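Local structure of glyoxalase-like domain protein (Staphylococcus aureus, 3P8A) at residues Thr224-Lys229 against Phe235-Gly240. The protein is of unknown function, but its glyoxalase-like domain places it in the VOC (vicinal oxygen chelate) family. Numbering follows the deposited sequence.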
loop_
_atom_site.group_PDB
_atom_site.type_symbol
_atom_site.label_atom_id
_atom_site.label_comp_id
_atom_site.label_asym_id
_atom_site.label_seq_id
_atom_site.Cartn_x
_atom_site.Cartn_y
_atom_site.Cartn_z
ATOM N N THR A 224 9.258 -5.538 -15.995
ATOM C CA THR A 224 8.956 -6.883 -15.516
ATOM C C THR A 224 7.576 -6.853 -14.836
ATOM O O THR A 224 7.355 -6.019 -13.949
ATOM C CB THR A 224 9.998 -7.315 -14.494
ATOM O OG1 THR A 224 11.270 -7.251 -15.110
ATOM C CG2 THR A 224 9.738 -8.734 -13.934
ATOM N N ASP A 225 6.666 -7.768 -15.232
ATOM C CA ASP A 225 5.355 -7.883 -14.586
ATOM C C ASP A 225 5.391 -9.052 -13.620
ATOM O O ASP A 225 5.857 -10.143 -13.964
ATOM C CB ASP A 225 4.236 -8.087 -15.595
ATOM C CG ASP A 225 3.905 -6.840 -16.370
ATOM O OD1 ASP A 225 4.235 -5.739 -15.885
ATOM O OD2 ASP A 225 3.334 -6.965 -17.468
ATOM N N LEU A 226 4.953 -8.804 -12.402
ATOM C CA LEU A 226 4.884 -9.823 -11.351
ATOM C C LEU A 226 3.427 -9.996 -10.897
ATOM O O LEU A 226 2.618 -9.095 -11.077
ATOM C CB LEU A 226 5.787 -9.420 -10.182
ATOM C CG LEU A 226 7.287 -9.267 -10.482
ATOM C CD1 LEU A 226 8.052 -8.885 -9.231
ATOM C CD2 LEU A 226 7.867 -10.522 -11.089
ATOM N N ILE A 227 3.082 -11.172 -10.358
ATOM C CA ILE A 227 1.741 -11.424 -9.855
ATOM C C ILE A 227 1.829 -12.252 -8.573
ATOM O O ILE A 227 2.690 -13.124 -8.466
ATOM C CB ILE A 227 0.796 -12.056 -10.937
ATOM C CG1 ILE A 227 -0.704 -11.865 -10.567
ATOM C CG2 ILE A 227 1.156 -13.538 -11.259
ATOM C CD1 ILE A 227 -1.806 -12.252 -11.693
ATOM N N LEU A 228 0.933 -11.993 -7.602
ATOM C CA LEU A 228 0.873 -12.812 -6.392
ATOM C C LEU A 228 0.170 -14.103 -6.795
ATOM O O LEU A 228 -0.660 -14.089 -7.699
ATOM C CB LEU A 228 0.070 -12.107 -5.305
ATOM C CG LEU A 228 0.724 -10.938 -4.616
ATOM C CD1 LEU A 228 -0.333 -10.030 -4.013
ATOM C CD2 LEU A 228 1.705 -11.405 -3.548
ATOM N N LYS A 229 0.497 -15.223 -6.144
ATOM C CA LYS A 229 -0.123 -16.516 -6.478
ATOM C C LYS A 229 -1.638 -16.559 -6.246
ATOM O O LYS A 229 -2.341 -17.301 -6.947
ATOM C CB LYS A 229 0.556 -17.658 -5.702
ATOM C CG LYS A 229 1.848 -18.104 -6.352
ATOM C CD LYS A 229 2.735 -18.892 -5.394
ATOM C CE LYS A 229 3.906 -19.515 -6.112
ATOM N NZ LYS A 229 4.785 -18.509 -6.766
ATOM N N PHE A 235 1.818 -6.400 -10.838
ATOM C CA PHE A 235 2.828 -5.524 -10.264
ATOM C C PHE A 235 3.856 -5.307 -11.342
ATOM O O PHE A 235 4.584 -6.237 -11.706
ATOM C CB PHE A 235 3.456 -6.126 -8.985
ATOM C CG PHE A 235 2.415 -6.315 -7.924
ATOM C CD1 PHE A 235 1.960 -5.228 -7.171
ATOM C CD2 PHE A 235 1.773 -7.543 -7.767
ATOM C CE1 PHE A 235 0.944 -5.390 -6.223
ATOM C CE2 PHE A 235 0.742 -7.694 -6.829
ATOM C CZ PHE A 235 0.340 -6.618 -6.065
ATOM N N ARG A 236 3.856 -4.108 -11.924
ATOM C CA ARG A 236 4.788 -3.793 -12.973
ATOM C C ARG A 236 5.926 -2.985 -12.407
ATOM O O ARG A 236 5.692 -1.903 -11.864
ATOM C CB ARG A 236 4.080 -3.058 -14.145
ATOM C CG ARG A 236 5.062 -2.651 -15.264
ATOM C CD ARG A 236 4.342 -2.242 -16.515
ATOM N NE ARG A 236 3.682 -3.398 -17.117
ATOM C CZ ARG A 236 3.018 -3.392 -18.265
ATOM N NH1 ARG A 236 2.897 -2.274 -18.963
ATOM N NH2 ARG A 236 2.480 -4.509 -18.728
ATOM N N ILE A 237 7.153 -3.521 -12.511
ATOM C CA ILE A 237 8.395 -2.852 -12.099
ATOM C C ILE A 237 9.044 -2.441 -13.409
ATOM O O ILE A 237 9.346 -3.293 -14.242
ATOM C CB ILE A 237 9.360 -3.760 -11.261
ATOM C CG1 ILE A 237 8.640 -4.616 -10.163
ATOM C CG2 ILE A 237 10.585 -2.983 -10.714
ATOM C CD1 ILE A 237 7.860 -3.857 -9.058
ATOM N N GLU A 238 9.174 -1.139 -13.629
ATOM C CA GLU A 238 9.775 -0.634 -14.833
ATOM C C GLU A 238 10.986 0.222 -14.540
ATOM O O GLU A 238 11.088 0.849 -13.483
ATOM C CB GLU A 238 8.762 0.038 -15.774
ATOM C CG GLU A 238 8.019 1.235 -15.225
ATOM C CD GLU A 238 7.003 1.828 -16.181
ATOM O OE1 GLU A 238 6.694 3.031 -16.035
ATOM O OE2 GLU A 238 6.490 1.087 -17.050
ATOM N N ASP A 239 11.930 0.199 -15.473
ATOM C CA ASP A 239 13.154 0.984 -15.381
ATOM C C ASP A 239 12.763 2.464 -15.378
ATOM O O ASP A 239 11.865 2.863 -16.107
ATOM C CB ASP A 239 14.031 0.714 -16.612
ATOM C CG ASP A 239 14.613 -0.680 -16.676
ATOM O OD1 ASP A 239 14.788 -1.297 -15.610
ATOM O OD2 ASP A 239 14.914 -1.147 -17.797
ATOM N N GLY A 240 13.411 3.242 -14.534
ATOM C CA GLY A 240 13.145 4.670 -14.483
ATOM C C GLY A 240 14.323 5.443 -13.959
ATOM O O GLY A 240 15.261 4.867 -13.402
#
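A beta hairpin of the seven-stranded mixed sheet brings Thr224-Lys229 against Phe235-Gly240, with Asp225 and Arg236 facing each other at its centre as a non-hydrogen-bonded antiparallel pair. On their face of the sheet these two side chains run alongside one another and end in a bidentate salt bridge. Arg236 approaches side-on: NE donates to Asp225 OD1 at 2.7 Å, and Arg236 NH2 reaches Asp225 OD2 at 2.9 Å. Both carboxylate oxygens use their syn lone pairs, and the carboxylate and guanidinium planes differ by 9°, so the two bonds hold the groups nearly coplanar and restrict their rotation. The arginine chain leaves with CG anti to the backbone N (chi1 178°) and bends at chi3 (-68°), which turns its NE edge to the aspartate.

Hydrogen-bonded pairs precede and follow the Asp225-Arg236 pair along the strands. Thr224 N binds Ile237 O at 2.8 Å and the reciprocal bond returns from Ile237 N, while Leu226 and Phe235 exchange a second such couple, with Leu226 N to Phe235 O at 2.7 Å. Thr224, Leu226, Phe235 and Ile237 occupy the other face. Beyond the paired residues, Leu228 CD1 lies 3.8 Å from Phe235 CE2, meeting the ring obliquely.

Helix 201-212 covers the Thr224, Leu226 and Ile237 part of that largely apolar face, where Leu209 meets Leu226 and Trp208 meets Ile237, while Met214 in a loop packs on Leu226, Leu228 and Phe235; Thr224 OG1 hydrogen-bonds to Glu219 and Arg201. Within the sheet, the hairpin is flanked by strand 215-219 beside Asp225 and strand 189-198 beside Arg236.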